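Nitrate regulatory protein (Klebsiella oxytoca, PDB 4AKK) acts as a nitrate- and nitrite-responsive positive regulator that binds a terminator site in the nasF operon leader RNA and so brings about transcription antitermination. Local coordinates at residues Gln194-Ala199 / Gln292-Glu297; Lys374-Thr379 / Ala409-Lys414; Gly60-Gln65 / Tyr110-Pro115; Gly78-Trp83 / Ala93-Gly98. One frame throughout, in Å; residues are numbered along the deposited sequence.

Interaction 1: Gln194-Ala199 / Gln292-Glu297; sequences QGKELA and QLRGVE
The methylene chain of Lys196 runs over the flank of helix 277-312, sliding past Leu293 in the opposite direction, with its CD 4.0 Å from Leu293 CB. One carbon further out, Lys196 CE lies 3.9 Å from Arg294 CA. The chain is extended as far as CE and bends only at chi4 (-81°), which turns NZ toward Glu297, whose own extended chain crosses it at about a right angle. The resulting salt bridge joins Lys196 NZ to Glu297 OE1 at 3.2 Å, and its hydrogen bond is weak. Arg294 grips the same oxygen more closely, NH1 to OE1 at 2.8 Å, from above the carboxylate plane while OE1 lies in the plane of the guanidinium. Antiparallel helices 180-212 and 277-312 of the nitrate-sensing NIT region pair here, their local axes 10.8 Å apart, a wide spacing that suits a long lysine as the bridging residue. Two cations 4.9 Å apart, Lys196 NZ and Arg294 NH1, share the carboxylate, whose charge would be expected to ease their repulsion. Lys196 NZ also bonds Gln74 and His71, and Glu297 OE2 bonds Ser67, which ties this buried polar network to helix 56-85. A water donates to Glu297 OE2 at 2.6 Å. Apart from the charged groups, small Ala199 presents CB to Leu293 CD1 at 4.3 Å, and Leu293 also packs on Phe192 and Phe234.

Interaction 2: Lys374-Thr379 / Ala409-Lys414; sequences KSVLMT and ALLTVK
With Val376 CG1 anti to the backbone N (chi1 165°) and Leu410 CG likewise anti to its own N (chi1 172°), the two side chains reach toward each other and meet tip to tip. Val376 CG1 lies 3.9 Å from Leu410 CD2, and Leu410 CG and CD1 are only slightly farther from it. The same valine torsion sets CG2 beside the backbone N, where it meets two other residues: Leu411 CD2 at 4.2 Å and the aliphatic part of Lys414, whose CD is 3.8 Å away. A beta-branched residue suits this place because its two methyls serve different neighbours. Leu377 comes in obliquely, its CD2 3.9 Å from Leu410 CD2, so that CD2 of Leu410 is shared between Val376 and Leu377. The contact joins helix 360-380 to the C-terminal end of helix 403-412 in the ANTAR domain, the helical RNA-binding module of such antiterminators, and Leu377 also touches Leu392 of helix 385-399. Lys414 lies just past Val413, the first residue to leave helical backbone angles; its CD extends the apolar patch while the end of its chain leads away. Within helix 360-380, away from the leucine contacts, Thr379 OG1 bonds Ser375 O at 3.1 Å, and Thr379 N reaches that same carbonyl from the opposite face of its plane. The second subunit packs close by: its Leu416 lies on Leu377, and its Gln401 bonds Thr412 OG1.

Interaction 3: Gly60-Gln65 / Tyr110-Pro115; sequences GTLAGQ and YAALEP
Leu62 starts with its CB directed along the flank of helix 56-85 rather than straight at helix 92-117, but CG stands anti to the backbone N (chi1 -180°) and the branches beyond it come nearer the neighbour. CD1 does most of the touching, 3.8 Å from Leu113 CD2 and 4.0 Å from Ala112 CB. The other branch, CD2, also meets Leu113 CD2, at 4.2 Å, as the two leucines cross obliquely. Ala112 points its methyl at the opposing helix, where Gln65 CG covers it at 3.9 Å and Thr61 CG2 adds a looser contact. A single methyl is apt here, since the two backbones come within 5.3 Å between Leu62 CA and Ala112 CA. Thr61 keeps its hydroxyl for its own helix by bonding Ala57 O, while its methyl serves the interface. Leu113 packs in addition on Ile128 and Val132 of helix 122-134 and on Glu37 of the second subunit. The local axes lie 9.1 Å apart and run antiparallel at 158°, with helix 92-117 kinked at Pro115. Such leucine and alanine packing between antiparallel neighbours is typical of helical bundles, and here it joins two long helices of the all-helical nitrate-sensing part.

Interaction 4: Gly78-Trp83 / Ala93-Gly98; sequences GASNIW and AECRAG
Cys95 turns its sulfur across to helix 56-85, where it sits against the backbone of Ala79 and beside the indole of Trp83. With SG anti to the carbonyl carbon (chi1 -74°), the sulfur comes 3.5 Å from Ala79 C and 3.8 Å from Ala79 CB. Trp83 approaches from the next turn of its helix: its CB lies 3.8 Å from Cys95 SG. The sulfur-aromatic contact that results is oblique, SG being 5.0 Å from the centroid of the five-membered ring and 42° off its normal. The indole is also fixed by a partner of its own, since Trp83 NE1 bonds Val145 O. Helices 56-85 and 92-117 follow one another in the chain as an antiparallel helical hairpin of the NIT region, and this contact lies close to its connecting turn. Their local axes are only 8.4 Å apart, a close approach that the small side chains of Ala79, Ser80 and Cys95 allow. Ala79 points its methyl at helix 92-117, where it meets Glu94 CB at 3.9 Å and the backbone around Cys95. Glu94 starts toward Ala79 but bends at chi2 (77°), and its carboxylate leads away from the contact, as befits an exposed acidic residue. Ser80 lies near Cys95 SG through its backbone N, 3.5 Å away; its hydroxyl turns back to bond Glu76 O, and its side chain touches Phe159 of helix 152-167.

Overall arrangement
Interactions 3 and 4 hold the same pair, helices 56-85 and 92-117, at places whose centres lie 26 Å apart: leucine and alanine packing at the buried end, cysteine and tryptophan at the partly buried end near the turn. Interaction 1 is deepest, about 8 Å from the centre of the chain, and differs in chemistry, being a buried salt-bridge network; its bonds to Ser67, His71 and Gln74 reach helix 56-85 between those two contacts. Interaction 2 belongs to the ANTAR region, its centre about 35 Å from that of interaction 1, and is again apolar. Interactions 2 and 3, on opposite sides of the chain's centre, both touch the second subunit.

Interaction 1: Gln194-Ala199 / Gln292-Glu297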
loop_
_atom_site.group_PDB
_atom_site.type_symbol
_atom_site.label_atom_id
_atom_site.label_comp_id
_atom_site.label_asym_id
_atom_site.label_seq_id
_atom_site.Cartn_x
_atom_site.Cartn_y
_atom_site.Cartn_z
ATOM N N GLN A 194 2.838 -9.148 14.189
ATOM C CA GLN A 194 2.536 -7.744 14.416
ATOM C C GLN A 194 1.278 -7.568 15.277
ATOM O O GLN A 194 1.247 -6.726 16.168
ATOM C CB GLN A 194 2.391 -7.010 13.076
ATOM C CG GLN A 194 2.359 -5.500 13.210
ATOM C CD GLN A 194 3.609 -4.940 13.864
ATOM O OE1 GLN A 194 3.571 -4.471 15.006
ATOM N NE2 GLN A 194 4.727 -4.994 13.149
ATOM N N GLY A 195 0.251 -8.371 15.025
ATOM C CA GLY A 195 -0.929 -8.332 15.866
ATOM C C GLY A 195 -0.586 -8.679 17.313
ATOM O O GLY A 195 -1.122 -8.090 18.258
ATOM N N LYS A 196 0.312 -9.647 17.470
ATOM C CA LYS A 196 0.723 -10.161 18.775
ATOM C C LYS A 196 1.548 -9.110 19.493
ATOM O O LYS A 196 1.444 -8.956 20.708
ATOM C CB LYS A 196 1.543 -11.440 18.578
ATOM C CG LYS A 196 2.127 -12.053 19.824
ATOM C CD LYS A 196 2.686 -13.449 19.503
ATOM C CE LYS A 196 3.482 -14.033 20.663
ATOM N NZ LYS A 196 4.873 -13.507 20.713
ATOM N N GLU A 197 2.372 -8.382 18.743
ATOM C CA GLU A 197 3.142 -7.292 19.340
ATOM C C GLU A 197 2.220 -6.202 19.901
ATOM O O GLU A 197 2.440 -5.679 21.000
ATOM C CB GLU A 197 4.111 -6.685 18.320
ATOM C CG GLU A 197 4.644 -5.294 18.710
ATOM C CD GLU A 197 5.336 -5.256 20.083
ATOM O OE1 GLU A 197 5.494 -6.328 20.715
ATOM O OE2 GLU A 197 5.721 -4.149 20.541
ATOM N N LEU A 198 1.204 -5.855 19.129
ATOM C CA LEU A 198 0.248 -4.831 19.522
ATOM C C LEU A 198 -0.608 -5.314 20.683
ATOM O O LEU A 198 -1.033 -4.511 21.505
ATOM C CB LEU A 198 -0.640 -4.439 18.337
ATOM C CG LEU A 198 0.065 -3.722 17.168
ATOM C CD1 LEU A 198 -0.941 -3.228 16.138
ATOM C CD2 LEU A 198 0.921 -2.565 17.642
ATOM N N ALA A 199 -0.883 -6.621 20.736
ATOM C CA ALA A 199 -1.548 -7.194 21.910
ATOM C C ALA A 199 -0.654 -7.017 23.145
ATOM O O ALA A 199 -1.131 -6.669 24.219
ATOM C CB ALA A 199 -1.881 -8.672 21.687
ATOM N N GLN A 292 -0.991 -18.190 24.422
ATOM C CA GLN A 292 -1.810 -18.885 23.425
ATOM C C GLN A 292 -1.433 -18.451 22.005
ATOM O O GLN A 292 -1.309 -19.290 21.109
ATOM C CB GLN A 292 -3.306 -18.658 23.676
ATOM C CG GLN A 292 -3.810 -19.291 24.960
ATOM C CD GLN A 292 -3.601 -20.799 24.976
ATOM O OE1 GLN A 292 -2.757 -21.316 25.711
ATOM N NE2 GLN A 292 -4.353 -21.508 24.142
ATOM N N LEU A 293 -1.246 -17.145 21.798
ATOM C CA LEU A 293 -0.844 -16.659 20.483
ATOM C C LEU A 293 0.515 -17.247 20.108
ATOM O O LEU A 293 0.733 -17.634 18.963
ATOM C CB LEU A 293 -0.783 -15.130 20.456
ATOM C CG LEU A 293 -2.113 -14.381 20.585
ATOM C CD1 LEU A 293 -1.862 -12.927 20.952
ATOM C CD2 LEU A 293 -2.948 -14.482 19.307
ATOM N N ARG A 294 1.423 -17.311 21.078
ATOM C CA ARG A 294 2.763 -17.852 20.841
ATOM C C ARG A 294 2.692 -19.296 20.332
ATOM O O ARG A 294 3.419 -19.673 19.415
ATOM C CB ARG A 294 3.624 -17.764 22.112
ATOM C CG ARG A 294 5.033 -18.350 21.957
ATOM C CD ARG A 294 5.792 -17.704 20.796
ATOM N NE ARG A 294 7.122 -18.285 20.581
ATOM C CZ ARG A 294 7.899 -18.003 19.537
ATOM N NH1 ARG A 294 7.488 -17.131 18.630
ATOM N NH2 ARG A 294 9.093 -18.578 19.403
ATOM N N GLY A 295 1.805 -20.095 20.916
ATOM C CA GLY A 295 1.624 -21.475 20.485
ATOM C C GLY A 295 1.332 -21.549 19.001
ATOM O O GLY A 295 1.969 -22.300 18.258
ATOM N N VAL A 296 0.378 -20.741 18.556
ATOM C CA VAL A 296 0.038 -20.699 17.148
ATOM C C VAL A 296 1.198 -20.184 16.296
ATOM O O VAL A 296 1.468 -20.710 15.216
ATOM C CB VAL A 296 -1.211 -19.843 16.897
ATOM C CG1 VAL A 296 -1.398 -19.642 15.426
ATOM C CG2 VAL A 296 -2.441 -20.510 17.498
ATOM N N GLU A 297 1.886 -19.157 16.785
ATOM C CA GLU A 297 2.989 -18.568 16.041
ATOM C C GLU A 297 4.110 -19.587 15.806
ATOM O O GLU A 297 4.739 -19.605 14.742
ATOM C CB GLU A 297 3.524 -17.349 16.803
ATOM C CG GLU A 297 4.713 -16.666 16.164
ATOM C CD GLU A 297 5.286 -15.555 17.051
ATOM O OE1 GLU A 297 5.120 -15.610 18.297
ATOM O OE2 GLU A 297 5.910 -14.629 16.494
HETATM O O HOH W 1 7.159 -13.099 18.232
#

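Interaction 2: Lys374-Thr379 / Ala409-Lys414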
loop_
_atom_site.group_PDB
_atom_site.type_symbol
_atom_site.label_atom_id
_atom_site.label_comp_id
_atom_site.label_asym_id
_atom_site.label_seq_id
_atom_site.Cartn_x
_atom_site.Cartn_y
_atom_site.Cartn_z
ATOM N N LYS A 374 -15.439 14.659 16.374
ATOM C CA LYS A 374 -16.157 14.882 17.625
ATOM C C LYS A 374 -16.994 16.161 17.559
ATOM O O LYS A 374 -18.172 16.163 17.917
ATOM C CB LYS A 374 -15.196 14.941 18.809
ATOM C CG LYS A 374 -14.813 13.576 19.364
ATOM C CD LYS A 374 -13.577 13.667 20.265
ATOM C CE LYS A 374 -13.702 14.794 21.286
ATOM N NZ LYS A 374 -12.463 14.949 22.113
ATOM N N SER A 375 -16.380 17.243 17.094
ATOM C CA SER A 375 -17.089 18.511 16.937
ATOM C C SER A 375 -18.314 18.364 16.042
ATOM O O SER A 375 -19.359 18.946 16.320
ATOM C CB SER A 375 -16.160 19.583 16.377
ATOM O OG SER A 375 -14.964 19.626 17.133
ATOM N N VAL A 376 -18.185 17.584 14.973
ATOM C CA VAL A 376 -19.310 17.364 14.071
ATOM C C VAL A 376 -20.485 16.751 14.816
ATOM O O VAL A 376 -21.626 17.176 14.643
ATOM C CB VAL A 376 -18.934 16.468 12.870
ATOM C CG1 VAL A 376 -20.196 15.956 12.171
ATOM C CG2 VAL A 376 -18.038 17.234 11.894
ATOM N N LEU A 377 -20.204 15.745 15.638
ATOM C CA LEU A 377 -21.235 15.109 16.448
ATOM C C LEU A 377 -21.767 16.059 17.523
ATOM O O LEU A 377 -22.951 16.041 17.850
ATOM C CB LEU A 377 -20.699 13.825 17.088
ATOM C CG LEU A 377 -20.245 12.730 16.114
ATOM C CD1 LEU A 377 -19.594 11.571 16.833
ATOM C CD2 LEU A 377 -21.415 12.253 15.276
ATOM N N MET A 378 -20.891 16.892 18.066
ATOM C CA MET A 378 -21.289 17.812 19.121
ATOM C C MET A 378 -22.238 18.889 18.592
ATOM O O MET A 378 -23.112 19.369 19.316
ATOM C CB MET A 378 -20.062 18.435 19.790
ATOM C CG MET A 378 -19.341 17.492 20.757
ATOM S SD MET A 378 -17.653 18.008 21.138
ATOM C CE MET A 378 -17.925 19.510 22.075
ATOM N N THR A 379 -22.077 19.241 17.320
ATOM C CA THR A 379 -22.832 20.333 16.713
ATOM C C THR A 379 -24.122 19.884 16.029
ATOM O O THR A 379 -25.199 20.411 16.300
ATOM C CB THR A 379 -21.981 21.069 15.676
ATOM O OG1 THR A 379 -20.831 21.631 16.317
ATOM C CG2 THR A 379 -22.790 22.169 15.016
ATOM N N ALA A 409 -14.087 8.916 7.715
ATOM C CA ALA A 409 -15.333 8.618 7.016
ATOM C C ALA A 409 -16.378 9.710 7.250
ATOM O O ALA A 409 -17.042 10.139 6.319
ATOM C CB ALA A 409 -15.887 7.245 7.415
ATOM N N LEU A 410 -16.517 10.163 8.492
ATOM C CA LEU A 410 -17.548 11.153 8.819
ATOM C C LEU A 410 -17.271 12.537 8.219
ATOM O O LEU A 410 -18.195 13.227 7.792
ATOM C CB LEU A 410 -17.756 11.258 10.334
ATOM C CG LEU A 410 -18.662 12.374 10.872
ATOM C CD1 LEU A 410 -20.059 12.287 10.277
ATOM C CD2 LEU A 410 -18.728 12.341 12.401
ATOM N N LEU A 411 -16.002 12.938 8.192
ATOM C CA LEU A 411 -15.622 14.220 7.603
ATOM C C LEU A 411 -15.802 14.187 6.084
ATOM O O LEU A 411 -16.103 15.200 5.453
ATOM C CB LEU A 411 -14.174 14.576 7.963
ATOM C CG LEU A 411 -13.845 14.727 9.451
ATOM C CD1 LEU A 411 -12.340 14.790 9.661
ATOM C CD2 LEU A 411 -14.520 15.953 10.031
ATOM N N THR A 412 -15.620 13.010 5.501
ATOM C CA THR A 412 -15.803 12.839 4.070
ATOM C C THR A 412 -17.241 13.104 3.626
ATOM O O THR A 412 -17.473 13.601 2.529
ATOM C CB THR A 412 -15.378 11.437 3.613
ATOM O OG1 THR A 412 -13.986 11.250 3.903
ATOM C CG2 THR A 412 -15.607 11.274 2.108
ATOM N N VAL A 413 -18.207 12.775 4.471
ATOM C CA VAL A 413 -19.605 12.921 4.084
ATOM C C VAL A 413 -20.372 13.984 4.880
ATOM O O VAL A 413 -21.602 14.035 4.830
ATOM C CB VAL A 413 -20.366 11.587 4.238
ATOM C CG1 VAL A 413 -19.711 10.487 3.420
ATOM C CG2 VAL A 413 -20.451 11.201 5.697
ATOM N N LYS A 414 -19.674 14.835 5.617
ATOM C CA LYS A 414 -20.399 15.697 6.560
ATOM C C LYS A 414 -21.261 16.748 5.854
ATOM O O LYS A 414 -22.111 17.379 6.478
ATOM C CB LYS A 414 -19.486 16.316 7.635
ATOM C CG LYS A 414 -18.394 17.204 7.093
ATOM C CD LYS A 414 -17.806 18.090 8.186
ATOM C CE LYS A 414 -16.522 18.737 7.703
ATOM N NZ LYS A 414 -16.730 19.539 6.460
#

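Interaction 3: Gly60-Gln65 / Tyr110-Pro115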
loop_
_atom_site.group_PDB
_atom_site.type_symbol
_atom_site.label_atom_id
_atom_site.label_comp_id
_atom_site.label_asym_id
_atom_site.label_seq_id
_atom_site.Cartn_x
_atom_site.Cartn_y
_atom_site.Cartn_z
ATOM N N GLY A 60 13.944 -18.562 6.104
ATOM C CA GLY A 60 12.973 -19.132 7.019
ATOM C C GLY A 60 13.490 -19.200 8.443
ATOM O O GLY A 60 12.758 -18.939 9.404
ATOM N N THR A 61 14.761 -19.553 8.583
ATOM C CA THR A 61 15.379 -19.654 9.898
ATOM C C THR A 61 15.484 -18.281 10.551
ATOM O O THR A 61 15.136 -18.111 11.717
ATOM C CB THR A 61 16.792 -20.276 9.817
ATOM O OG1 THR A 61 16.712 -21.568 9.207
ATOM C CG2 THR A 61 17.401 -20.416 11.208
ATOM N N LEU A 62 15.984 -17.310 9.796
ATOM C CA LEU A 62 16.106 -15.947 10.295
ATOM C C LEU A 62 14.755 -15.429 10.794
ATOM O O LEU A 62 14.670 -14.839 11.868
ATOM C CB LEU A 62 16.671 -15.018 9.219
ATOM C CG LEU A 62 16.827 -13.569 9.682
ATOM C CD1 LEU A 62 17.670 -13.488 10.956
ATOM C CD2 LEU A 62 17.420 -12.700 8.570
ATOM N N ALA A 63 13.702 -15.666 10.017
ATOM C CA ALA A 63 12.358 -15.276 10.428
ATOM C C ALA A 63 11.959 -15.932 11.751
ATOM O O ALA A 63 11.373 -15.291 12.616
ATOM C CB ALA A 63 11.357 -15.611 9.347
ATOM N N GLY A 64 12.285 -17.210 11.902
ATOM C CA GLY A 64 11.987 -17.929 13.122
ATOM C C GLY A 64 12.751 -17.422 14.331
ATOM O O GLY A 64 12.190 -17.327 15.420
ATOM N N GLN A 65 14.033 -17.112 14.144
ATOM C CA GLN A 65 14.851 -16.543 15.212
ATOM C C GLN A 65 14.413 -15.126 15.591
ATOM O O GLN A 65 14.509 -14.735 16.752
ATOM C CB GLN A 65 16.337 -16.559 14.842
ATOM C CG GLN A 65 16.915 -17.977 14.738
ATOM C CD GLN A 65 16.597 -18.837 15.967
ATOM O OE1 GLN A 65 16.753 -18.255 17.145
ATOM N NE2 GLN A 65 16.206 -19.998 15.852
ATOM N N TYR A 110 21.956 -13.646 16.110
ATOM C CA TYR A 110 23.210 -13.183 15.517
ATOM C C TYR A 110 23.801 -14.270 14.614
ATOM O O TYR A 110 24.399 -13.974 13.576
ATOM C CB TYR A 110 24.212 -12.776 16.605
ATOM C CG TYR A 110 23.952 -11.415 17.244
ATOM C CD1 TYR A 110 23.603 -10.320 16.471
ATOM C CD2 TYR A 110 24.081 -11.227 18.617
ATOM C CE1 TYR A 110 23.374 -9.082 17.040
ATOM C CE2 TYR A 110 23.854 -9.987 19.198
ATOM C CZ TYR A 110 23.502 -8.919 18.400
ATOM O OH TYR A 110 23.274 -7.680 18.952
ATOM N N ALA A 111 23.618 -15.528 15.011
ATOM C CA ALA A 111 24.068 -16.662 14.209
ATOM C C ALA A 111 23.284 -16.750 12.900
ATOM O O ALA A 111 23.871 -16.899 11.821
ATOM C CB ALA A 111 23.936 -17.956 14.996
ATOM N N ALA A 112 21.959 -16.656 12.995
ATOM C CA ALA A 112 21.106 -16.710 11.810
ATOM C C ALA A 112 21.391 -15.562 10.836
ATOM O O ALA A 112 21.028 -15.642 9.663
ATOM C CB ALA A 112 19.637 -16.733 12.200
ATOM N N LEU A 113 22.058 -14.509 11.304
ATOM C CA LEU A 113 22.405 -13.394 10.408
ATOM C C LEU A 113 23.571 -13.700 9.447
ATOM O O LEU A 113 23.654 -13.110 8.367
ATOM C CB LEU A 113 22.702 -12.108 11.192
ATOM C CG LEU A 113 21.528 -11.369 11.844
ATOM C CD1 LEU A 113 22.033 -10.141 12.574
ATOM C CD2 LEU A 113 20.487 -10.981 10.813
ATOM N N GLU A 114 24.463 -14.612 9.836
ATOM C CA GLU A 114 25.667 -14.903 9.045
ATOM C C GLU A 114 25.336 -15.324 7.613
ATOM O O GLU A 114 25.847 -14.745 6.660
ATOM C CB GLU A 114 26.548 -15.963 9.741
ATOM C CG GLU A 114 27.984 -16.083 9.192
ATOM C CD GLU A 114 28.124 -17.073 8.026
ATOM O OE1 GLU A 114 27.585 -18.200 8.122
ATOM O OE2 GLU A 114 28.792 -16.731 7.020
ATOM N N PRO A 115 24.472 -16.338 7.459
ATOM C CA PRO A 115 24.082 -16.757 6.114
ATOM C C PRO A 115 23.307 -15.665 5.373
ATOM O O PRO A 115 23.420 -15.576 4.148
ATOM C CB PRO A 115 23.190 -17.979 6.376
ATOM C CG PRO A 115 23.588 -18.457 7.718
ATOM C CD PRO A 115 23.923 -17.233 8.491
#

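Interaction 4: Gly78-Trp83 / Ala93-Gly98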
loop_
_atom_site.group_PDB
_atom_site.type_symbol
_atom_site.label_atom_id
_atom_site.label_comp_id
_atom_site.label_asym_id
_atom_site.label_seq_id
_atom_site.Cartn_x
_atom_site.Cartn_y
_atom_site.Cartn_z
ATOM N N GLY A 78 7.187 -7.160 29.725
ATOM C CA GLY A 78 6.127 -7.333 30.700
ATOM C C GLY A 78 6.613 -7.517 32.121
ATOM O O GLY A 78 6.036 -6.957 33.056
ATOM N N ALA A 79 7.675 -8.297 32.298
ATOM C CA ALA A 79 8.262 -8.459 33.627
ATOM C C ALA A 79 8.795 -7.132 34.172
ATOM O O ALA A 79 8.503 -6.761 35.309
ATOM C CB ALA A 79 9.370 -9.524 33.611
ATOM N N SER A 80 9.577 -6.419 33.361
ATOM C CA SER A 80 10.106 -5.115 33.754
ATOM C C SER A 80 8.967 -4.179 34.143
ATOM O O SER A 80 9.078 -3.404 35.080
ATOM C CB SER A 80 10.930 -4.500 32.622
ATOM O OG SER A 80 11.938 -5.409 32.202
ATOM N N ASN A 81 7.860 -4.270 33.425
ATOM C CA ASN A 81 6.724 -3.396 33.690
ATOM C C ASN A 81 6.119 -3.611 35.082
ATOM O O ASN A 81 5.769 -2.642 35.770
ATOM C CB ASN A 81 5.655 -3.574 32.613
ATOM C CG ASN A 81 4.909 -2.293 32.320
ATOM O OD1 ASN A 81 5.522 -1.233 32.173
ATOM N ND2 ASN A 81 3.580 -2.380 32.227
ATOM N N ILE A 82 5.992 -4.874 35.491
ATOM C CA ILE A 82 5.394 -5.204 36.789
ATOM C C ILE A 82 6.370 -4.882 37.920
ATOM O O ILE A 82 5.992 -4.342 38.953
ATOM C CB ILE A 82 4.947 -6.687 36.879
ATOM C CG1 ILE A 82 3.930 -7.021 35.786
ATOM C CG2 ILE A 82 4.311 -6.964 38.233
ATOM C CD1 ILE A 82 2.577 -6.355 35.997
ATOM N N TRP A 83 7.633 -5.218 37.708
ATOM C CA TRP A 83 8.695 -4.782 38.593
ATOM C C TRP A 83 8.613 -3.279 38.862
ATOM O O TRP A 83 8.603 -2.858 40.018
ATOM C CB TRP A 83 10.045 -5.162 37.987
ATOM C CG TRP A 83 11.208 -4.554 38.654
ATOM C CD1 TRP A 83 11.996 -3.555 38.169
ATOM C CD2 TRP A 83 11.735 -4.896 39.940
ATOM N NE1 TRP A 83 12.981 -3.251 39.071
ATOM C CE2 TRP A 83 12.847 -4.058 40.168
ATOM C CE3 TRP A 83 11.377 -5.826 40.920
ATOM C CZ2 TRP A 83 13.609 -4.124 41.340
ATOM C CZ3 TRP A 83 12.135 -5.889 42.086
ATOM C CH2 TRP A 83 13.237 -5.040 42.285
ATOM N N ALA A 93 12.380 -12.174 39.776
ATOM C CA ALA A 93 12.786 -13.474 39.246
ATOM C C ALA A 93 12.492 -13.594 37.754
ATOM O O ALA A 93 13.313 -14.088 36.981
ATOM C CB ALA A 93 12.090 -14.605 40.014
ATOM N N GLU A 94 11.304 -13.149 37.363
ATOM C CA GLU A 94 10.899 -13.146 35.964
ATOM C C GLU A 94 11.782 -12.210 35.127
ATOM O O GLU A 94 12.211 -12.565 34.032
ATOM C CB GLU A 94 9.424 -12.757 35.841
ATOM C CG GLU A 94 8.428 -13.873 36.208
ATOM C CD GLU A 94 8.263 -14.093 37.718
ATOM O OE1 GLU A 94 8.841 -13.332 38.527
ATOM O OE2 GLU A 94 7.536 -15.042 38.098
ATOM N N CYS A 95 12.075 -11.022 35.645
ATOM C CA CYS A 95 12.973 -10.113 34.935
ATOM C C CYS A 95 14.319 -10.768 34.671
ATOM O O CYS A 95 14.891 -10.614 33.594
ATOM C CB CYS A 95 13.215 -8.833 35.723
ATOM S SG CYS A 95 11.857 -7.679 35.755
ATOM N N ARG A 96 14.830 -11.481 35.669
ATOM C CA ARG A 96 16.169 -12.048 35.584
ATOM C C ARG A 96 16.161 -13.187 34.600
ATOM O O ARG A 96 17.039 -13.290 33.747
ATOM C CB ARG A 96 16.653 -12.549 36.951
ATOM C CG ARG A 96 16.927 -11.443 37.966
ATOM C CD ARG A 96 17.765 -11.971 39.138
ATOM N NE ARG A 96 17.329 -13.303 39.562
ATOM C CZ ARG A 96 16.499 -13.536 40.577
ATOM N NH1 ARG A 96 16.015 -12.520 41.289
ATOM N NH2 ARG A 96 16.156 -14.787 40.882
ATOM N N ALA A 97 15.156 -14.045 34.731
ATOM C CA ALA A 97 14.980 -15.167 33.825
ATOM C C ALA A 97 14.738 -14.682 32.394
ATOM O O ALA A 97 15.315 -15.206 31.446
ATOM C CB ALA A 97 13.824 -16.046 34.296
ATOM N N GLY A 98 13.874 -13.683 32.250
ATOM C CA GLY A 98 13.543 -13.145 30.944
ATOM C C GLY A 98 14.765 -12.617 30.224
ATOM O O GLY A 98 14.952 -12.879 29.038
#